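Local coordinates for protein ecto-NAD+ glycohydrolase (CD38 molecule) (PDB 3GC6) that is an ectoenzyme of the ADP-ribosyl cyclase family, with a helix-rich part packed beside a parallel beta-sheet part and braced by disulfides, at residues I23-C28 with A46-F51; A18-I23 with D116-C121; S70-A75 with E151-R156. The protein carries 1 engineered substitution. One frame throughout, in Å; residues are numbered along the deposited sequence.

Interaction 1 of 3, residues I23-C28 with A46-F51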
ATOM      1  N   ILE A  23      15.010  -6.532   4.662  1.00  4.66           N
ATOM      2  CA  ILE A  23      15.199  -5.568   3.598  1.00  4.42           C
ATOM      3  C   ILE A  23      14.033  -5.639   2.612  1.00  4.48           C
ATOM      4  O   ILE A  23      13.496  -4.603   2.204  1.00  4.35           O
ATOM      5  CB  ILE A  23      16.535  -5.803   2.866  1.00  4.24           C
ATOM      6  CG1 ILE A  23      17.693  -5.534   3.831  1.00  4.60           C
ATOM      7  CG2 ILE A  23      16.650  -4.919   1.626  1.00  4.84           C
ATOM      8  CD1 ILE A  23      19.033  -6.079   3.352  1.00  5.15           C
ATOM      9  N   ILE A  24      13.661  -6.857   2.209  0.50  4.53           N
ATOM     10  CA  ILE A  24      12.531  -7.026   1.295  0.50  4.88           C
ATOM     11  C   ILE A  24      11.281  -6.353   1.849  0.50  4.93           C
ATOM     12  O   ILE A  24      10.631  -5.555   1.167  0.50  4.96           O
ATOM     13  CB  ILE A  24      12.227  -8.510   1.054  0.50  4.85           C
ATOM     14  CG1 ILE A  24      13.393  -9.140   0.301  0.50  4.92           C
ATOM     15  CG2 ILE A  24      10.924  -8.659   0.290  0.50  5.16           C
ATOM     16  CD1 ILE A  24      13.656  -8.508  -1.048  0.50  5.05           C
ATOM     17  N   GLN A  25      10.986  -6.676   3.105  1.00  4.86           N
ATOM     18  CA  GLN A  25       9.792  -6.183   3.819  1.00  5.42           C
ATOM     19  C   GLN A  25       9.795  -4.672   3.813  1.00  4.80           C
ATOM     20  O   GLN A  25       8.809  -4.033   3.419  1.00  5.36           O
ATOM     21  CB  GLN A  25       9.798  -6.673   5.281  1.00  5.59           C
ATOM     22  CG  GLN A  25       8.670  -6.032   6.160  1.00  6.82           C
ATOM     23  CD  GLN A  25       9.130  -4.863   7.048  1.00  9.38           C
ATOM     24  OE1 GLN A  25       8.617  -3.736   6.949  1.00 10.32           O
ATOM     25  NE2 GLN A  25      10.092  -5.137   7.931  1.00  9.96           N
ATOM     26  N   GLU A  26      10.903  -4.082   4.248  1.00  4.83           N
ATOM     27  CA  GLU A  26      10.961  -2.640   4.357  1.00  4.83           C
ATOM     28  C   GLU A  26      10.801  -1.999   2.966  1.00  4.58           C
ATOM     29  O   GLU A  26      10.089  -0.998   2.800  1.00  4.57           O
ATOM     30  CB  GLU A  26      12.254  -2.153   5.011  1.00  5.24           C
ATOM     31  CG  GLU A  26      12.389  -2.479   6.505  1.00  6.86           C
ATOM     32  CD  GLU A  26      13.688  -1.951   7.086  1.00  7.94           C
ATOM     33  OE1 GLU A  26      14.576  -1.526   6.314  1.00  9.37           O
ATOM     34  OE2 GLU A  26      13.830  -1.982   8.328  1.00 10.15           O
ATOM     35  N   ARG A  27      11.496  -2.543   1.972  1.00  4.22           N
ATOM     36  CA  ARG A  27      11.423  -1.970   0.623  1.00  4.25           C
ATOM     37  C   ARG A  27      10.009  -2.073   0.051  1.00  4.18           C
ATOM     38  O   ARG A  27       9.541  -1.165  -0.644  1.00  4.23           O
ATOM     39  CB  ARG A  27      12.446  -2.644  -0.299  1.00  3.85           C
ATOM     40  CG  ARG A  27      13.866  -2.229   0.012  1.00  4.04           C
ATOM     41  CD  ARG A  27      14.837  -2.898  -0.947  1.00  3.96           C
ATOM     42  NE  ARG A  27      16.203  -2.414  -0.756  1.00  4.47           N
ATOM     43  CZ  ARG A  27      17.226  -2.719  -1.557  1.00  3.99           C
ATOM     44  NH1 ARG A  27      17.060  -3.543  -2.582  1.00  4.26           N
ATOM     45  NH2 ARG A  27      18.432  -2.178  -1.310  1.00  4.94           N
ATOM     46  N   CYS A  28       9.326  -3.169   0.325  1.00  4.46           N
ATOM     47  CA  CYS A  28       7.981  -3.338  -0.210  1.00  4.56           C
ATOM     48  C   CYS A  28       7.026  -2.290   0.381  1.00  4.54           C
ATOM     49  O   CYS A  28       6.246  -1.663  -0.345  1.00  4.36           O
ATOM     50  CB  CYS A  28       7.474  -4.740   0.071  1.00  4.85           C
ATOM     51  SG  CYS A  28       6.035  -5.172  -0.893  1.00  5.00           S
ATOM     52  N   ALA A  46       2.588 -11.217   1.656  1.00  4.99           N
ATOM     53  CA  ALA A  46       2.488 -12.298   0.679  1.00  4.79           C
ATOM     54  C   ALA A  46       3.638 -12.258  -0.331  1.00  4.69           C
ATOM     55  O   ALA A  46       4.161 -13.299  -0.736  1.00  4.91           O
ATOM     56  CB  ALA A  46       1.140 -12.309  -0.045  1.00  5.37           C
ATOM     57  N   ILE A  47       3.992 -11.052  -0.786  1.00  4.44           N
ATOM     58  CA  ILE A  47       5.126 -10.899  -1.721  1.00  4.11           C
ATOM     59  C   ILE A  47       6.442 -11.408  -1.109  1.00  4.03           C
ATOM     60  O   ILE A  47       7.203 -12.168  -1.753  1.00  4.20           O
ATOM     61  CB  ILE A  47       5.223  -9.433  -2.216  1.00  4.06           C
ATOM     62  CG1 ILE A  47       4.090  -9.179  -3.212  1.00  4.38           C
ATOM     63  CG2 ILE A  47       6.552  -9.190  -2.898  1.00  4.48           C
ATOM     64  CD1 ILE A  47       3.796  -7.666  -3.438  1.00  4.86           C
ATOM     65  N   ARG A  48       6.726 -11.009   0.129  0.50  4.04           N
ATOM     66  CA  ARG A  48       7.929 -11.492   0.800  0.50  4.11           C
ATOM     67  C   ARG A  48       7.880 -13.017   0.926  0.50  4.13           C
ATOM     68  O   ARG A  48       8.862 -13.713   0.645  0.50  3.78           O
ATOM     69  CB  ARG A  48       8.085 -10.866   2.191  0.50  4.25           C
ATOM     70  CG  ARG A  48       9.347 -11.283   2.922  0.50  5.29           C
ATOM     71  CD  ARG A  48       9.448 -10.567   4.272  0.50  6.76           C
ATOM     72  NE  ARG A  48       8.308 -10.902   5.137  0.50  8.06           N
ATOM     73  CZ  ARG A  48       7.399 -10.029   5.576  0.50  8.45           C
ATOM     74  NH1 ARG A  48       6.404 -10.441   6.350  0.50  8.05           N
ATOM     75  NH2 ARG A  48       7.479  -8.747   5.254  0.50  8.91           N
ATOM     76  N   GLN A  49       6.739 -13.537   1.369  1.00  4.32           N
ATOM     77  CA  GLN A  49       6.650 -14.984   1.575  1.00  4.49           C
ATOM     78  C   GLN A  49       6.860 -15.736   0.239  1.00  4.20           C
ATOM     79  O   GLN A  49       7.559 -16.769   0.211  1.00  4.58           O
ATOM     80  CB  GLN A  49       5.314 -15.345   2.234  1.00  4.85           C
ATOM     81  CG  GLN A  49       5.315 -14.916   3.706  1.00  5.85           C
ATOM     82  CD  GLN A  49       3.959 -15.055   4.354  1.00  7.75           C
ATOM     83  OE1 GLN A  49       2.959 -15.203   3.666  1.00  9.25           O
ATOM     84  NE2 GLN A  49       3.921 -15.001   5.686  1.00  8.52           N
ATOM     85  N   ALA A  50       6.267 -15.218  -0.845  1.00  4.01           N
ATOM     86  CA  ALA A  50       6.427 -15.835  -2.178  1.00  3.69           C
ATOM     87  C   ALA A  50       7.882 -15.750  -2.657  1.00  3.97           C
ATOM     88  O   ALA A  50       8.383 -16.681  -3.291  1.00  4.42           O
ATOM     89  CB  ALA A  50       5.496 -15.174  -3.204  1.00  3.87           C
ATOM     90  N   PHE A  51       8.539 -14.616  -2.399  1.00  4.06           N
ATOM     91  CA  PHE A  51       9.939 -14.453  -2.814  1.00  3.84           C
ATOM     92  C   PHE A  51      10.777 -15.530  -2.128  1.00  3.78           C
ATOM     93  O   PHE A  51      11.563 -16.253  -2.774  1.00  3.91           O
ATOM     94  CB  PHE A  51      10.395 -13.029  -2.405  1.00  3.84           C
ATOM     95  CG  PHE A  51      11.498 -12.464  -3.265  1.00  3.95           C
ATOM     96  CD1 PHE A  51      11.479 -11.121  -3.620  1.00  4.17           C
ATOM     97  CD2 PHE A  51      12.544 -13.256  -3.713  1.00  3.95           C
ATOM     98  CE1 PHE A  51      12.496 -10.569  -4.430  1.00  4.83           C
ATOM     99  CE2 PHE A  51      13.562 -12.711  -4.521  1.00  4.15           C
ATOM    100  CZ  PHE A  51      13.529 -11.364  -4.878  1.00  4.59           C
TER
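Helices 20-35 and 44-55 pass each other close to antiparallel, the short axes of 23-28 and 46-51 making an angle of 145° and coming within 9.6 Å. Q25 and R48 are level with each other, their CA atoms 6.4 Å apart. The apolar packing centres on I24, which sends its two branches to different partners. Its CG2, anti to the backbone N, lies 4.0 Å from CG of R48, and the two side chains slide past each other in opposite directions. CD1, at the end of the other branch, reaches CE1 of F51 at 4.1 Å, the side chains crossing at about a right angle. One turn further on, SG of C28 touches CD1 of I47 at 4.2 Å; this sulfur is also in a disulfide with C44, at the start of helix 44-55. Beyond the pair, L71 of helix 69-74 packs on both I47 and F51.

The second kind of contact is made by the polar end of R48. The R48 chain leaves the backbone extended and then bends at chi3 (61°), which lays the guanidinium alongside Q25. NH2 sits 3.1 Å from CG of Q25 and equally near its CB, a tight fit, and CA of Q25 lies at the guanidinium edge, in its plane. NH1 instead donates to OE1 of Q45 of the second subunit. R48 therefore divides its work: its stem packs on I24, NH2 lies against the Q25 side chain, and NH1 bonds to the second subunit. With no hydrogen bond between the segments, the pair is held by side-chain packing and the C28-C44 disulfide.

Interaction 2 of 3, residues A18-I23 with D116-C121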
ATOM      1  N   ALA A  18      22.852 -10.019   4.206  1.00  4.12           N
ATOM      2  CA  ALA A  18      22.388 -10.257   5.562  1.00  4.18           C
ATOM      3  C   ALA A  18      21.021  -9.601   5.767  1.00  4.34           C
ATOM      4  O   ALA A  18      20.771  -8.506   5.245  1.00  4.47           O
ATOM      5  CB  ALA A  18      23.407  -9.709   6.594  1.00  4.43           C
ATOM      6  N   ASP A  19      20.138 -10.256   6.524  1.00  4.22           N
ATOM      7  CA  ASP A  19      18.806  -9.708   6.832  1.00  4.50           C
ATOM      8  C   ASP A  19      17.972  -9.405   5.596  1.00  4.42           C
ATOM      9  O   ASP A  19      17.193  -8.449   5.563  1.00  4.06           O
ATOM     10  CB  ASP A  19      18.943  -8.493   7.728  1.00  4.57           C
ATOM     11  CG  ASP A  19      19.365  -8.918   9.125  1.00  5.41           C
ATOM     12  OD1 ASP A  19      18.552  -9.566   9.798  1.00  5.95           O
ATOM     13  OD2 ASP A  19      20.504  -8.683   9.493  1.00  6.16           O
ATOM     14  N   PHE A  20      18.146 -10.253   4.589  1.00  4.23           N
ATOM     15  CA  PHE A  20      17.404 -10.127   3.326  1.00  4.42           C
ATOM     16  C   PHE A  20      15.917  -9.962   3.547  1.00  4.52           C
ATOM     17  O   PHE A  20      15.272  -9.104   2.917  1.00  4.37           O
ATOM     18  CB  PHE A  20      17.659 -11.413   2.518  1.00  4.27           C
ATOM     19  CG  PHE A  20      16.951 -11.467   1.198  1.00  4.71           C
ATOM     20  CD1 PHE A  20      17.467 -10.803   0.080  1.00  4.78           C
ATOM     21  CD2 PHE A  20      15.789 -12.198   1.079  1.00  4.43           C
ATOM     22  CE1 PHE A  20      16.797 -10.890  -1.159  1.00  4.58           C
ATOM     23  CE2 PHE A  20      15.138 -12.294  -0.141  1.00  4.22           C
ATOM     24  CZ  PHE A  20      15.638 -11.612  -1.241  1.00  4.54           C
ATOM     25  N   GLN A  21      15.353 -10.753   4.449  0.50  4.62           N
ATOM     26  CA  GLN A  21      13.914 -10.726   4.670  0.50  4.68           C
ATOM     27  C   GLN A  21      13.438  -9.386   5.214  0.50  4.75           C
ATOM     28  O   GLN A  21      12.353  -8.932   4.863  0.50  5.06           O
ATOM     29  CB  GLN A  21      13.508 -11.844   5.625  0.50  4.82           C
ATOM     30  CG  GLN A  21      13.960 -13.213   5.157  0.50  4.42           C
ATOM     31  CD  GLN A  21      15.233 -13.696   5.802  0.50  4.06           C
ATOM     32  OE1 GLN A  21      16.198 -12.943   5.991  0.50  3.90           O
ATOM     33  NE2 GLN A  21      15.253 -14.992   6.144  0.50  4.58           N
ATOM     34  N   LYS A  22      14.238  -8.767   6.079  1.00  4.78           N
ATOM     35  CA  LYS A  22      13.906  -7.441   6.613  1.00  4.97           C
ATOM     36  C   LYS A  22      13.973  -6.416   5.490  1.00  4.95           C
ATOM     37  O   LYS A  22      13.101  -5.536   5.373  1.00  5.10           O
ATOM     38  CB  LYS A  22      14.851  -7.027   7.729  1.00  5.46           C
ATOM     39  CG  LYS A  22      14.507  -5.623   8.283  1.00  6.35           C
ATOM     40  CD  LYS A  22      15.503  -5.170   9.312  1.00  8.23           C
ATOM     41  CE  LYS A  22      16.701  -4.536   8.678  1.00  9.43           C
ATOM     42  NZ  LYS A  22      17.369  -3.655   9.664  1.00 10.62           N
ATOM     43  N   ILE A  23      15.010  -6.532   4.662  1.00  4.66           N
ATOM     44  CA  ILE A  23      15.199  -5.568   3.598  1.00  4.42           C
ATOM     45  C   ILE A  23      14.033  -5.639   2.612  1.00  4.48           C
ATOM     46  O   ILE A  23      13.496  -4.603   2.204  1.00  4.35           O
ATOM     47  CB  ILE A  23      16.535  -5.803   2.866  1.00  4.24           C
ATOM     48  CG1 ILE A  23      17.693  -5.534   3.831  1.00  4.60           C
ATOM     49  CG2 ILE A  23      16.650  -4.919   1.626  1.00  4.84           C
ATOM     50  CD1 ILE A  23      19.033  -6.079   3.352  1.00  5.15           C
ATOM     51  N   ASP A 116      16.964  -4.970  -6.121  1.00  3.70           N
ATOM     52  CA  ASP A 116      18.114  -4.250  -6.665  1.00  4.17           C
ATOM     53  C   ASP A 116      19.267  -4.248  -5.668  1.00  3.77           C
ATOM     54  O   ASP A 116      19.079  -3.848  -4.505  1.00  3.94           O
ATOM     55  CB  ASP A 116      17.700  -2.797  -6.938  1.00  4.20           C
ATOM     56  CG  ASP A 116      18.705  -2.047  -7.822  1.00  5.97           C
ATOM     57  OD1 ASP A 116      19.575  -2.664  -8.443  1.00  6.22           O
ATOM     58  OD2 ASP A 116      18.572  -0.811  -7.890  1.00  8.30           O
ATOM     59  N   GLY A 117      20.440  -4.683  -6.133  1.00  4.16           N
ATOM     60  CA  GLY A 117      21.633  -4.667  -5.286  1.00  4.29           C
ATOM     61  C   GLY A 117      21.754  -5.795  -4.283  1.00  4.61           C
ATOM     62  O   GLY A 117      22.793  -5.898  -3.605  1.00  5.44           O
ATOM     63  N   LEU A 118      20.730  -6.643  -4.175  1.00  3.97           N
ATOM     64  CA  LEU A 118      20.778  -7.738  -3.206  1.00  3.84           C
ATOM     65  C   LEU A 118      21.319  -9.040  -3.820  1.00  3.67           C
ATOM     66  O   LEU A 118      21.377  -9.208  -5.058  1.00  3.98           O
ATOM     67  CB  LEU A 118      19.405  -8.023  -2.602  1.00  3.98           C
ATOM     68  CG  LEU A 118      18.655  -6.800  -2.078  1.00  3.69           C
ATOM     69  CD1 LEU A 118      17.349  -7.216  -1.371  1.00  4.04           C
ATOM     70  CD2 LEU A 118      19.558  -6.016  -1.111  1.00  4.28           C
ATOM     71  N   ARG A 119      21.721  -9.942  -2.922  0.50  3.96           N
ATOM     72  CA  ARG A 119      22.163 -11.290  -3.263  0.50  4.25           C
ATOM     73  C   ARG A 119      21.328 -12.265  -2.453  0.50  4.01           C
ATOM     74  O   ARG A 119      20.958 -11.978  -1.318  0.50  4.00           O
ATOM     75  CB  ARG A 119      23.642 -11.460  -2.897  0.50  4.47           C
ATOM     76  CG  ARG A 119      24.567 -10.455  -3.568  0.50  5.50           C
ATOM     77  CD  ARG A 119      24.497 -10.617  -5.068  0.50  6.64           C
ATOM     78  NE  ARG A 119      25.392  -9.729  -5.804  0.50  7.78           N
ATOM     79  CZ  ARG A 119      26.661 -10.008  -6.076  0.50  8.65           C
ATOM     80  NH1 ARG A 119      27.193 -11.156  -5.665  0.50  9.01           N
ATOM     81  NH2 ARG A 119      27.398  -9.142  -6.762  0.50  9.01           N
ATOM     82  N   TRP A 120      21.022 -13.422  -3.036  1.00  3.99           N
ATOM     83  CA  TRP A 120      20.362 -14.440  -2.260  1.00  3.77           C
ATOM     84  C   TRP A 120      20.521 -15.799  -2.869  1.00  3.80           C
ATOM     85  O   TRP A 120      20.678 -15.957  -4.088  1.00  3.94           O
ATOM     86  CB  TRP A 120      18.876 -14.121  -2.109  1.00  3.61           C
ATOM     87  CG  TRP A 120      18.090 -14.106  -3.443  1.00  3.19           C
ATOM     88  CD1 TRP A 120      17.414 -15.137  -4.008  1.00  3.49           C
ATOM     89  CD2 TRP A 120      17.933 -12.987  -4.332  1.00  3.53           C
ATOM     90  NE1 TRP A 120      16.818 -14.746  -5.201  1.00  3.94           N
ATOM     91  CE2 TRP A 120      17.129 -13.424  -5.419  1.00  3.41           C
ATOM     92  CE3 TRP A 120      18.399 -11.670  -4.324  1.00  3.91           C
ATOM     93  CZ2 TRP A 120      16.772 -12.588  -6.466  1.00  3.29           C
ATOM     94  CZ3 TRP A 120      18.030 -10.830  -5.360  1.00  3.94           C
ATOM     95  CH2 TRP A 120      17.220 -11.291  -6.411  1.00  3.43           C
ATOM     96  N   CYS A 121      20.515 -16.778  -1.983  1.00  3.66           N
ATOM     97  CA  CYS A 121      20.466 -18.189  -2.373  1.00  3.65           C
ATOM     98  C   CYS A 121      20.126 -18.992  -1.121  1.00  3.84           C
ATOM     99  O   CYS A 121      20.295 -18.494   0.006  1.00  3.89           O
ATOM    100  CB  CYS A 121      21.792 -18.649  -3.010  1.00  3.99           C
ATOM    101  SG  CYS A 121      23.259 -18.689  -1.876  1.00  4.90           S
TER
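Just before helix 20-35, D19 takes the N-cap position; its backbone O receives the N-H of I23, while its side chain makes no capping bond. F20 follows, and it does most of the touching. With CG anti to the backbone N (chi1 179°), its ring is carried across to the loop 116-121, where it crosses L118 and W120 obliquely. CE1 is the busiest atom, 3.6 Å from CE3 of W120 and 3.7 Å from CD1 of L118. W120 holds its CG in the crowded position between the backbone N and the carbonyl carbon. Its CB comes over one face of the F20 ring, 4.2 Å from the centroid and 19° off the normal, a CH-pi contact. The two aromatic planes are inclined at 39°, neither stacked nor edge-to-face, and CZ of F20 lies over one face of the indole toward its rim. On the backbone side, the carbonyl O of R119 approaches CD1 of F20 at 3.9 Å.

One turn later I23 meets L118 tip to tip, CG2 of I23 being 3.8 Å from CD1 of L118. That same leucine methyl thus packs against both helix residues.

The indole is fixed further by NE1, hydrogen-bonded to OH of Y68. F51 meets both F20 and W120 edge-to-face, and F149 meets W120 in the same way. This is an aromatic cluster in the helix-rich part of an ADP-ribosyl cyclase fold, where an irregular segment, anchored by the C121-C134 disulfide, lies against the start of a helix.

Interaction 3 of 3, residues S70-A75 with E151-R156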
ATOM      1  N   SER A  70       4.755 -17.499  -9.331  0.50  5.32           N
ATOM      2  CA  SER A  70       3.850 -17.032  -8.253  0.50  5.17           C
ATOM      3  C   SER A  70       4.217 -15.647  -7.677  0.50  5.20           C
ATOM      4  O   SER A  70       3.345 -14.832  -7.335  0.50  4.97           O
ATOM      5  CB  SER A  70       3.764 -18.067  -7.129  0.50  5.31           C
ATOM      6  OG  SER A  70       3.161 -19.267  -7.593  0.50  4.28           O
ATOM      7  N   LEU A  71       5.516 -15.383  -7.558  1.00  5.12           N
ATOM      8  CA  LEU A  71       5.991 -14.069  -7.123  1.00  4.82           C
ATOM      9  C   LEU A  71       5.621 -13.002  -8.168  1.00  4.57           C
ATOM     10  O   LEU A  71       5.102 -11.930  -7.821  1.00  4.61           O
ATOM     11  CB  LEU A  71       7.510 -14.116  -6.954  1.00  4.50           C
ATOM     12  CG  LEU A  71       8.101 -12.759  -6.548  1.00  4.57           C
ATOM     13  CD1 LEU A  71       7.668 -12.270  -5.160  1.00  4.76           C
ATOM     14  CD2 LEU A  71       9.605 -12.849  -6.632  1.00  4.32           C
ATOM     15  N   ILE A  72       5.899 -13.287  -9.439  0.50  4.62           N
ATOM     16  CA  ILE A  72       5.614 -12.309 -10.499  0.50  4.72           C
ATOM     17  C   ILE A  72       4.108 -12.030 -10.589  0.50  4.90           C
ATOM     18  O   ILE A  72       3.685 -10.881 -10.794  0.50  4.94           O
ATOM     19  CB  ILE A  72       6.201 -12.781 -11.849  0.50  4.76           C
ATOM     20  CG1 ILE A  72       7.688 -12.414 -11.905  0.50  4.54           C
ATOM     21  CG2 ILE A  72       5.407 -12.188 -13.051  0.50  4.47           C
ATOM     22  CD1 ILE A  72       8.564 -13.284 -12.768  0.50  4.22           C
ATOM     23  N   ASN A  73       3.300 -13.069 -10.386  1.00  5.20           N
ATOM     24  CA  ASN A  73       1.838 -12.896 -10.394  1.00  5.56           C
ATOM     25  C   ASN A  73       1.351 -11.922  -9.338  1.00  5.44           C
ATOM     26  O   ASN A  73       0.344 -11.247  -9.532  1.00  5.93           O
ATOM     27  CB  ASN A  73       1.103 -14.223 -10.204  1.00  6.01           C
ATOM     28  CG  ASN A  73       1.147 -15.093 -11.435  1.00  7.42           C
ATOM     29  OD1 ASN A  73       1.550 -14.657 -12.521  1.00  8.40           O
ATOM     30  ND2 ASN A  73       0.728 -16.350 -11.269  1.00  8.62           N
ATOM     31  N   LEU A  74       2.059 -11.850  -8.214  1.00  5.27           N
ATOM     32  CA  LEU A  74       1.661 -10.947  -7.140  1.00  5.16           C
ATOM     33  C   LEU A  74       2.022  -9.483  -7.445  1.00  4.95           C
ATOM     34  O   LEU A  74       1.426  -8.568  -6.876  1.00  5.27           O
ATOM     35  CB  LEU A  74       2.305 -11.349  -5.817  1.00  5.25           C
ATOM     36  CG  LEU A  74       1.772 -12.647  -5.201  1.00  5.81           C
ATOM     37  CD1 LEU A  74       2.636 -13.075  -4.047  1.00  5.96           C
ATOM     38  CD2 LEU A  74       0.328 -12.469  -4.759  1.00  6.47           C
ATOM     39  N   ALA A  75       2.994  -9.269  -8.339  1.00  4.89           N
ATOM     40  CA  ALA A  75       3.459  -7.915  -8.634  1.00  4.65           C
ATOM     41  C   ALA A  75       4.201  -7.898  -9.991  1.00  4.46           C
ATOM     42  O   ALA A  75       5.428  -7.838 -10.039  1.00  4.44           O
ATOM     43  CB  ALA A  75       4.354  -7.390  -7.507  1.00  4.97           C
ATOM     44  N   GLU A 151      16.517 -12.633 -15.116  1.00  4.12           N
ATOM     45  CA  GLU A 151      16.185 -13.077 -16.474  1.00  4.42           C
ATOM     46  C   GLU A 151      14.665 -13.087 -16.640  1.00  4.05           C
ATOM     47  O   GLU A 151      14.139 -12.527 -17.622  1.00  4.57           O
ATOM     48  CB  GLU A 151      16.834 -14.455 -16.729  1.00  5.09           C
ATOM     49  CG  GLU A 151      16.248 -15.381 -17.755  1.00  7.39           C
ATOM     50  CD  GLU A 151      16.743 -16.819 -17.470  1.00 10.10           C
ATOM     51  OE1 GLU A 151      17.970 -16.990 -17.269  1.00 12.03           O
ATOM     52  OE2 GLU A 151      15.929 -17.757 -17.381  1.00 11.24           O
ATOM     53  N   VAL A 152      13.924 -13.711 -15.720  1.00  4.27           N
ATOM     54  CA  VAL A 152      12.494 -13.814 -15.932  1.00  4.15           C
ATOM     55  C   VAL A 152      11.818 -12.454 -15.715  1.00  4.07           C
ATOM     56  O   VAL A 152      10.864 -12.106 -16.424  1.00  4.53           O
ATOM     57  CB  VAL A 152      11.842 -14.937 -15.083  1.00  4.90           C
ATOM     58  CG1 VAL A 152      12.030 -14.684 -13.636  1.00  5.20           C
ATOM     59  CG2 VAL A 152      10.347 -15.083 -15.467  1.00  5.77           C
ATOM     60  N   LEU A 153      12.307 -11.684 -14.751  1.00  3.97           N
ATOM     61  CA  LEU A 153      11.739 -10.341 -14.584  1.00  3.82           C
ATOM     62  C   LEU A 153      11.946  -9.535 -15.858  1.00  3.62           C
ATOM     63  O   LEU A 153      11.046  -8.800 -16.293  1.00  3.94           O
ATOM     64  CB  LEU A 153      12.339  -9.588 -13.390  1.00  4.13           C
ATOM     65  CG  LEU A 153      11.434  -8.499 -12.796  1.00  4.64           C
ATOM     66  CD1 LEU A 153      10.183  -9.103 -12.110  1.00  4.72           C
ATOM     67  CD2 LEU A 153      12.243  -7.625 -11.849  1.00  4.30           C
ATOM     68  N   SER A 154      13.136  -9.653 -16.423  1.00  3.86           N
ATOM     69  CA  SER A 154      13.470  -8.922 -17.681  1.00  3.98           C
ATOM     70  C   SER A 154      12.548  -9.316 -18.822  1.00  4.22           C
ATOM     71  O   SER A 154      12.087  -8.469 -19.606  1.00  4.19           O
ATOM     72  CB  SER A 154      14.912  -9.229 -18.108  1.00  4.09           C
ATOM     73  OG  SER A 154      15.831  -8.572 -17.273  1.00  4.74           O
ATOM     74  N   GLU A 155      12.309 -10.616 -18.966  1.00  4.09           N
ATOM     75  CA  GLU A 155      11.388 -11.114 -20.023  1.00  4.32           C
ATOM     76  C   GLU A 155      10.011 -10.538 -19.875  1.00  4.22           C
ATOM     77  O   GLU A 155       9.412 -10.069 -20.851  1.00  4.40           O
ATOM     78  CB  GLU A 155      11.289 -12.646 -19.978  1.00  4.87           C
ATOM     79  CG  GLU A 155      12.581 -13.328 -20.357  1.00  6.63           C
ATOM     80  CD  GLU A 155      12.453 -14.847 -20.434  1.00  8.50           C
ATOM     81  OE1 GLU A 155      11.513 -15.403 -19.841  1.00  9.10           O
ATOM     82  OE2 GLU A 155      13.322 -15.486 -21.069  1.00 10.18           O
ATOM     83  N   ARG A 156       9.479 -10.558 -18.651  1.00  4.03           N
ATOM     84  CA  ARG A 156       8.105 -10.118 -18.453  1.00  4.11           C
ATOM     85  C   ARG A 156       8.017  -8.602 -18.678  1.00  3.93           C
ATOM     86  O   ARG A 156       7.074  -8.108 -19.295  1.00  4.30           O
ATOM     87  CB  ARG A 156       7.597 -10.533 -17.085  1.00  4.19           C
ATOM     88  CG  ARG A 156       7.513 -12.062 -16.917  1.00  5.63           C
ATOM     89  CD  ARG A 156       6.360 -12.635 -17.752  1.00  7.34           C
ATOM     90  NE  ARG A 156       5.072 -12.149 -17.259  1.00  8.20           N
ATOM     91  CZ  ARG A 156       4.326 -12.797 -16.359  1.00  8.10           C
ATOM     92  NH1 ARG A 156       4.751 -13.953 -15.866  1.00  9.11           N
ATOM     93  NH2 ARG A 156       3.170 -12.284 -15.947  1.00  8.38           N
TER
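The first torsion of I72 sets CG1 anti to the carbonyl carbon and CG2 anti to the backbone N, so that its two branches spread over different parts of helix 145-159. R156 starts with CG anti to its own carbonyl carbon, then folds at chi2 (-72°) and again at chi3 (-65°), which swings the guanidinium back over I72. V152 has CG1 in the crowded position between the backbone N and the carbonyl carbon, and CG2 anti to that N.

From these settings I72 gains three partners. Its CD1 meets V152 tip to tip, 3.7 Å from CG2 and 3.8 Å from CG1, wedged against both valine methyls. Its CG1 is approached more loosely by CD1 of L153, at 4.2 Å, the two side chains crossing obliquely. Its CG2 packs against one face of the R156 guanidinium, offset toward the rim, with NH1 at 3.4 Å and CZ at 3.5 Å. N73 stands near the guanidinium plane at its edge, but its OD1 is 4.5 Å from NH2 and the two form no hydrogen bond.

The short axes of 70-74 and 151-156, 11.4 Å apart at their closest and inclined at 42°, are bridged largely by this one isoleucine; I72 and L153 are nearest by backbone, with CA atoms 7.6 Å apart. L111 of helix 110-115 touches both of them and so joins the same packing. On the second helix E155 turns its charge elsewhere, to a salt bridge with K65.

Contact between 70-75 and 151-156 is thus largely van der Waals packing, with no hydrogen bond across it. Because the methyl of I72 sits over a face of the guanidinium, the N-H groups of R156, which lie in its plane, point past the isoleucine and not into it.

Overall arrangement
All three contacts are mainly buried, and none has a hydrogen bond between its segments. Interactions 1 and 2 share helix 20-35 and I23, and they meet directly: NH1 of R27 probably bonds to the carbonyl O of D116. Interaction 3 touches interaction 1 through L71 and L74, which rest on helix 44-55, but stays about 7 Å from interaction 2 at the nearest atoms. Its centre is also closest to that of the chain, about 11 Å away. Their chemistry differs: aromatic and aliphatic in interaction 2, aliphatic in interaction 3 with an arginine guanidinium face over an isoleucine methyl, and in interaction 1 apolar packing beside an arginine that turns to the second subunit.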